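Local coordinates for fibronectin type III domain-containing protein (PDB 6P2K) that probably hydrolyses the backbone of xyloglucan-like beta-glucans, as a family 74 glycoside hydrolase built from seven-bladed beta-propellers, and binds zinc ions, at residues T628-L642 against W648-K662. Residues are numbered along the deposited sequence; the frame is centred on the assembly and turned at random.
Sequences TVYLMSFAKGGGPGL and WQILLSTDEGQNWQK
F634 takes the edge of W648 on its ring face. W648 CE3 sits over the centre of the phenyl ring, 3.5 Å from F634 CZ, with the planes at 65° in a T-shaped stack. The indole turns one of its own faces to the backbone of A635 and K636. I650 CD1 fits beside F634 CD1 at 3.6 Å. I650 CG2 lies against the outer side of the M632 chain, 3.7 Å from M632 CG. L652 CD1 then packs on M632 CB. F634 CG is anti to the backbone N (chi1 174°), which brings the ring between I650 and W648. With an alanine in place of F634, the edge of W648 would probably lose the aromatic face it meets, and a gap would open beside I650. M705 covers F634 and I650 from strand 702-709 of the next sheet.

On the other face, L631 CD2 wedges between W660 CH2, at 3.6 Å, and the G657 backbone. L642 CD1 fills the hollow between L651 CD1 and W660 CB. W660 NE1 bonds to V610 O of strand 605-615.

Strands 628-634 and 648-653 are the antiparallel middle strands of a four-stranded propeller blade. L631 with S653 and S633 with L651 are hydrogen-bonded pairs. The loop comes back over the sheet, and Q649 NE2 donates to L642 O at 2.7 Å. K662 NZ bonds to Q649 OE1 at 3.1 Å, fixing the amide from its other end. The F634 face is thus apolar. The L631 face is mixed, its leucines and W660 packing beside serines, an amide and water, with the polar groups held by specific hydrogen bonds.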
loop_
_atom_site.group_PDB
_atom_site.type_symbol
_atom_site.label_atom_id
_atom_site.label_comp_id
_atom_site.label_asym_id
_atom_site.label_seq_id
_atom_site.Cartn_x
_atom_site.Cartn_y
_atom_site.Cartn_z
ATOM N N THR B 628 34.816 5.138 36.145
ATOM C CA THR B 628 34.580 4.086 37.123
ATOM C C THR B 628 33.292 3.359 36.770
ATOM O O THR B 628 32.298 3.988 36.393
ATOM C CB THR B 628 34.489 4.654 38.547
ATOM O OG1 THR B 628 35.751 5.222 38.916
ATOM C CG2 THR B 628 34.123 3.565 39.545
ATOM N N VAL B 629 33.321 2.034 36.869
ATOM C CA VAL B 629 32.129 1.212 36.711
ATOM C C VAL B 629 31.604 0.891 38.103
ATOM O O VAL B 629 32.317 0.304 38.926
ATOM C CB VAL B 629 32.423 -0.069 35.916
ATOM C CG1 VAL B 629 31.201 -0.976 35.916
ATOM C CG2 VAL B 629 32.824 0.280 34.495
ATOM N N TYR B 630 30.369 1.292 38.372
ATOM C CA TYR B 630 29.750 1.109 39.674
ATOM C C TYR B 630 28.792 -0.072 39.633
ATOM O O TYR B 630 28.053 -0.251 38.660
ATOM C CB TYR B 630 29.004 2.377 40.098
ATOM C CG TYR B 630 29.919 3.544 40.395
ATOM C CD1 TYR B 630 30.519 3.680 41.640
ATOM C CD2 TYR B 630 30.189 4.502 39.428
ATOM C CE1 TYR B 630 31.362 4.742 41.917
ATOM C CE2 TYR B 630 31.030 5.568 39.694
ATOM C CZ TYR B 630 31.613 5.682 40.943
ATOM O OH TYR B 630 32.452 6.737 41.218
ATOM N N LEU B 631 28.816 -0.882 40.690
ATOM C CA LEU B 631 27.893 -1.998 40.857
ATOM C C LEU B 631 27.238 -1.854 42.221
ATOM O O LEU B 631 27.919 -1.934 43.248
ATOM C CB LEU B 631 28.618 -3.341 40.737
ATOM C CG LEU B 631 27.759 -4.605 40.667
ATOM C CD1 LEU B 631 26.977 -4.661 39.358
ATOM C CD2 LEU B 631 28.625 -5.846 40.827
ATOM N N MET B 632 25.924 -1.638 42.229
ATOM C CA MET B 632 25.191 -1.268 43.432
ATOM C C MET B 632 24.090 -2.284 43.699
ATOM O O MET B 632 23.303 -2.610 42.803
ATOM C CB MET B 632 24.606 0.138 43.288
ATOM C CG MET B 632 23.923 0.676 44.529
ATOM S SD MET B 632 22.142 0.363 44.550
ATOM C CE MET B 632 21.592 1.476 43.257
ATOM N N SER B 633 24.033 -2.771 44.935
ATOM C CA SER B 633 23.057 -3.767 45.353
ATOM C C SER B 633 22.160 -3.207 46.445
ATOM O O SER B 633 22.639 -2.578 47.395
ATOM C CB SER B 633 23.763 -5.032 45.863
ATOM O OG SER B 633 22.893 -5.839 46.644
ATOM N N PHE B 634 20.862 -3.454 46.312
ATOM C CA PHE B 634 19.877 -3.151 47.346
ATOM C C PHE B 634 19.276 -4.479 47.777
ATOM O O PHE B 634 18.506 -5.089 47.026
ATOM C CB PHE B 634 18.805 -2.190 46.836
ATOM C CG PHE B 634 17.687 -1.944 47.816
ATOM C CD1 PHE B 634 17.956 -1.611 49.134
ATOM C CD2 PHE B 634 16.362 -2.039 47.409
ATOM C CE1 PHE B 634 16.927 -1.381 50.031
ATOM C CE2 PHE B 634 15.328 -1.809 48.299
ATOM C CZ PHE B 634 15.609 -1.479 49.612
ATOM N N ALA B 635 19.639 -4.931 48.971
ATOM C CA ALA B 635 19.308 -6.274 49.423
ATOM C C ALA B 635 19.657 -6.371 50.899
ATOM O O ALA B 635 20.223 -5.445 51.484
ATOM C CB ALA B 635 20.065 -7.338 48.618
ATOM N N LYS B 636 19.309 -7.502 51.498
ATOM C CA LYS B 636 19.790 -7.845 52.826
ATOM C C LYS B 636 20.955 -8.821 52.712
ATOM O O LYS B 636 21.178 -9.439 51.669
ATOM C CB LYS B 636 18.667 -8.442 53.686
ATOM C CG LYS B 636 18.384 -9.917 53.459
ATOM C CD LYS B 636 17.239 -10.392 54.347
ATOM C CE LYS B 636 17.258 -11.902 54.548
ATOM N NZ LYS B 636 17.334 -12.259 55.999
ATOM N N GLY B 637 21.712 -8.937 53.798
ATOM C CA GLY B 637 22.835 -9.856 53.824
ATOM C C GLY B 637 24.067 -9.301 53.127
ATOM O O GLY B 637 24.298 -8.090 53.070
ATOM N N GLY B 638 24.868 -10.215 52.586
ATOM C CA GLY B 638 26.118 -9.861 51.944
ATOM C C GLY B 638 27.289 -10.662 52.476
ATOM O O GLY B 638 28.330 -10.765 51.819
ATOM N N GLY B 639 27.133 -11.233 53.669
ATOM C CA GLY B 639 28.156 -12.064 54.252
ATOM C C GLY B 639 28.837 -11.410 55.435
ATOM O O GLY B 639 28.424 -10.347 55.911
ATOM N N PRO B 640 29.900 -12.043 55.934
ATOM C CA PRO B 640 30.611 -11.505 57.104
ATOM C C PRO B 640 31.109 -10.089 56.854
ATOM O O PRO B 640 31.722 -9.798 55.824
ATOM C CB PRO B 640 31.773 -12.487 57.295
ATOM C CG PRO B 640 31.323 -13.748 56.633
ATOM C CD PRO B 640 30.464 -13.325 55.478
ATOM N N GLY B 641 30.833 -9.202 57.810
ATOM C CA GLY B 641 31.193 -7.806 57.690
ATOM C C GLY B 641 30.198 -6.946 56.944
ATOM O O GLY B 641 30.342 -5.716 56.949
ATOM N N LEU B 642 29.195 -7.541 56.306
ATOM C CA LEU B 642 28.184 -6.801 55.562
ATOM C C LEU B 642 26.766 -7.098 56.020
ATOM O O LEU B 642 25.947 -6.180 56.100
ATOM C CB LEU B 642 28.311 -7.101 54.058
ATOM C CG LEU B 642 29.608 -6.649 53.380
ATOM C CD1 LEU B 642 29.750 -7.294 52.011
ATOM C CD2 LEU B 642 29.674 -5.132 53.266
ATOM N N TRP B 648 17.784 -4.414 55.084
ATOM C CA TRP B 648 18.261 -4.161 53.733
ATOM C C TRP B 648 19.206 -2.969 53.740
ATOM O O TRP B 648 19.008 -2.007 54.487
ATOM C CB TRP B 648 17.093 -3.903 52.783
ATOM C CG TRP B 648 16.300 -5.132 52.467
ATOM C CD1 TRP B 648 15.928 -6.116 53.337
ATOM C CD2 TRP B 648 15.780 -5.509 51.189
ATOM N NE1 TRP B 648 15.206 -7.081 52.680
ATOM C CE2 TRP B 648 15.099 -6.732 51.360
ATOM C CE3 TRP B 648 15.822 -4.930 49.917
ATOM C CZ2 TRP B 648 14.472 -7.391 50.302
ATOM C CZ3 TRP B 648 15.197 -5.582 48.871
ATOM C CH2 TRP B 648 14.531 -6.801 49.070
ATOM N N GLN B 649 20.244 -3.043 52.910
ATOM C CA GLN B 649 21.280 -2.022 52.864
ATOM C C GLN B 649 21.660 -1.762 51.414
ATOM O O GLN B 649 21.336 -2.544 50.517
ATOM C CB GLN B 649 22.525 -2.446 53.662
ATOM C CG GLN B 649 22.233 -2.974 55.061
ATOM C CD GLN B 649 23.433 -3.663 55.696
ATOM O OE1 GLN B 649 23.787 -3.387 56.842
ATOM N NE2 GLN B 649 24.059 -4.567 54.950
ATOM N N ILE B 650 22.353 -0.647 51.192
ATOM C CA ILE B 650 22.942 -0.337 49.894
ATOM C C ILE B 650 24.428 -0.659 49.967
ATOM O O ILE B 650 25.160 -0.074 50.776
ATOM C CB ILE B 650 22.717 1.130 49.494
ATOM C CG1 ILE B 650 21.222 1.461 49.436
ATOM C CG2 ILE B 650 23.354 1.401 48.139
ATOM C CD1 ILE B 650 20.499 0.809 48.282
ATOM N N LEU B 651 24.869 -1.597 49.136
ATOM C CA LEU B 651 26.274 -1.965 49.038
ATOM C C LEU B 651 26.806 -1.534 47.681
ATOM O O LEU B 651 26.100 -1.620 46.672
ATOM C CB LEU B 651 26.475 -3.474 49.227
ATOM C CG LEU B 651 25.900 -4.110 50.496
ATOM C CD1 LEU B 651 26.471 -5.501 50.712
ATOM C CD2 LEU B 651 26.171 -3.240 51.703
ATOM N N LEU B 652 28.051 -1.069 47.662
ATOM C CA LEU B 652 28.665 -0.542 46.453
ATOM C C LEU B 652 29.971 -1.271 46.175
ATOM O O LEU B 652 30.716 -1.610 47.102
ATOM C CB LEU B 652 28.923 0.964 46.569
ATOM C CG LEU B 652 29.110 1.726 45.255
ATOM C CD1 LEU B 652 27.844 1.665 44.418
ATOM C CD2 LEU B 652 29.511 3.170 45.523
ATOM N N SER B 653 30.241 -1.505 44.892
ATOM C CA SER B 653 31.495 -2.089 44.448
ATOM C C SER B 653 31.954 -1.363 43.194
ATOM O O SER B 653 31.141 -1.056 42.316
ATOM C CB SER B 653 31.352 -3.590 44.151
ATOM O OG SER B 653 32.411 -4.039 43.315
ATOM N N THR B 654 33.257 -1.095 43.112
ATOM C CA THR B 654 33.849 -0.500 41.921
ATOM C C THR B 654 34.765 -1.467 41.182
ATOM O O THR B 654 35.517 -1.041 40.300
ATOM C CB THR B 654 34.617 0.772 42.280
ATOM O OG1 THR B 654 35.611 0.473 43.271
ATOM C CG2 THR B 654 33.670 1.833 42.821
ATOM N N ASP B 655 34.720 -2.757 41.511
ATOM C CA ASP B 655 35.519 -3.769 40.825
ATOM C C ASP B 655 34.657 -4.975 40.469
ATOM O O ASP B 655 35.033 -6.129 40.685
ATOM C CB ASP B 655 36.736 -4.179 41.658
ATOM C CG ASP B 655 36.371 -4.666 43.053
ATOM O OD1 ASP B 655 35.169 -4.715 43.389
ATOM O OD2 ASP B 655 37.300 -5.001 43.818
ATOM N N GLU B 656 33.478 -4.705 39.907
ATOM C CA GLU B 656 32.588 -5.735 39.367
ATOM C C GLU B 656 32.242 -6.807 40.400
ATOM O O GLU B 656 32.101 -7.986 40.061
ATOM C CB GLU B 656 33.189 -6.376 38.111
ATOM C CG GLU B 656 33.377 -5.400 36.958
ATOM C CD GLU B 656 33.413 -6.083 35.601
ATOM O OE1 GLU B 656 33.718 -5.396 34.602
ATOM O OE2 GLU B 656 33.143 -7.303 35.533
ATOM N N GLY B 657 32.107 -6.415 41.664
ATOM C CA GLY B 657 31.638 -7.316 42.694
ATOM C C GLY B 657 32.702 -8.101 43.428
ATOM O O GLY B 657 32.352 -8.983 44.221
ATOM N N GLN B 658 33.986 -7.820 43.193
ATOM C CA GLN B 658 35.028 -8.515 43.945
ATOM C C GLN B 658 35.059 -8.055 45.397
ATOM O O GLN B 658 35.239 -8.871 46.308
ATOM C CB GLN B 658 36.390 -8.305 43.285
ATOM C CG GLN B 658 36.527 -8.969 41.928
ATOM C CD GLN B 658 37.872 -8.706 41.287
ATOM O OE1 GLN B 658 38.871 -8.502 41.974
ATOM N NE2 GLN B 658 37.904 -8.706 39.960
ATOM N N ASN B 659 34.876 -6.756 45.634
ATOM C CA ASN B 659 34.881 -6.188 46.975
ATOM C C ASN B 659 33.750 -5.177 47.096
ATOM O O ASN B 659 33.504 -4.401 46.169
ATOM C CB ASN B 659 36.219 -5.513 47.288
ATOM C CG ASN B 659 37.378 -6.488 47.278
ATOM O OD1 ASN B 659 37.634 -7.175 48.266
ATOM N ND2 ASN B 659 38.091 -6.546 46.161
ATOM N N TRP B 660 33.077 -5.178 48.246
ATOM C CA TRP B 660 31.903 -4.347 48.475
ATOM C C TRP B 660 32.096 -3.457 49.697
ATOM O O TRP B 660 32.880 -3.768 50.599
ATOM C CB TRP B 660 30.651 -5.207 48.675
ATOM C CG TRP B 660 30.297 -6.059 47.498
ATOM C CD1 TRP B 660 30.811 -7.285 47.187
ATOM C CD2 TRP B 660 29.336 -5.756 46.480
ATOM N NE1 TRP B 660 30.232 -7.761 46.036
ATOM C CE2 TRP B 660 29.324 -6.839 45.581
ATOM C CE3 TRP B 660 28.485 -4.670 46.241
ATOM C CZ2 TRP B 660 28.497 -6.870 44.461
ATOM C CZ3 TRP B 660 27.666 -4.702 45.130
ATOM C CH2 TRP B 660 27.675 -5.797 44.255
ATOM N N GLN B 661 31.355 -2.345 49.723
ATOM C CA GLN B 661 31.325 -1.442 50.868
ATOM C C GLN B 661 29.887 -1.063 51.194
ATOM O O GLN B 661 29.071 -0.855 50.292
ATOM C CB GLN B 661 32.134 -0.159 50.617
ATOM C CG GLN B 661 33.578 -0.377 50.198
ATOM C CD GLN B 661 33.750 -0.370 48.689
ATOM O OE1 GLN B 661 33.243 0.516 47.997
ATOM N NE2 GLN B 661 34.472 -1.359 48.171
ATOM N N LYS B 662 29.589 -0.974 52.489
ATOM C CA LYS B 662 28.311 -0.444 52.951
ATOM C C LYS B 662 28.279 1.069 52.764
ATOM O O LYS B 662 29.203 1.769 53.189
ATOM C CB LYS B 662 28.108 -0.787 54.428
ATOM C CG LYS B 662 27.010 -1.790 54.725
ATOM C CD LYS B 662 26.735 -1.888 56.220
ATOM C CE LYS B 662 27.417 -3.102 56.830
ATOM N NZ LYS B 662 26.685 -3.613 58.022
HETATM O O HOH W 1 35.637 0.623 38.226
HETATM O O HOH W 2 32.122 -2.272 39.380
HETATM O O HOH W 3 22.889 -4.895 49.338
HETATM O O HOH W 4 22.759 -5.723 52.274
#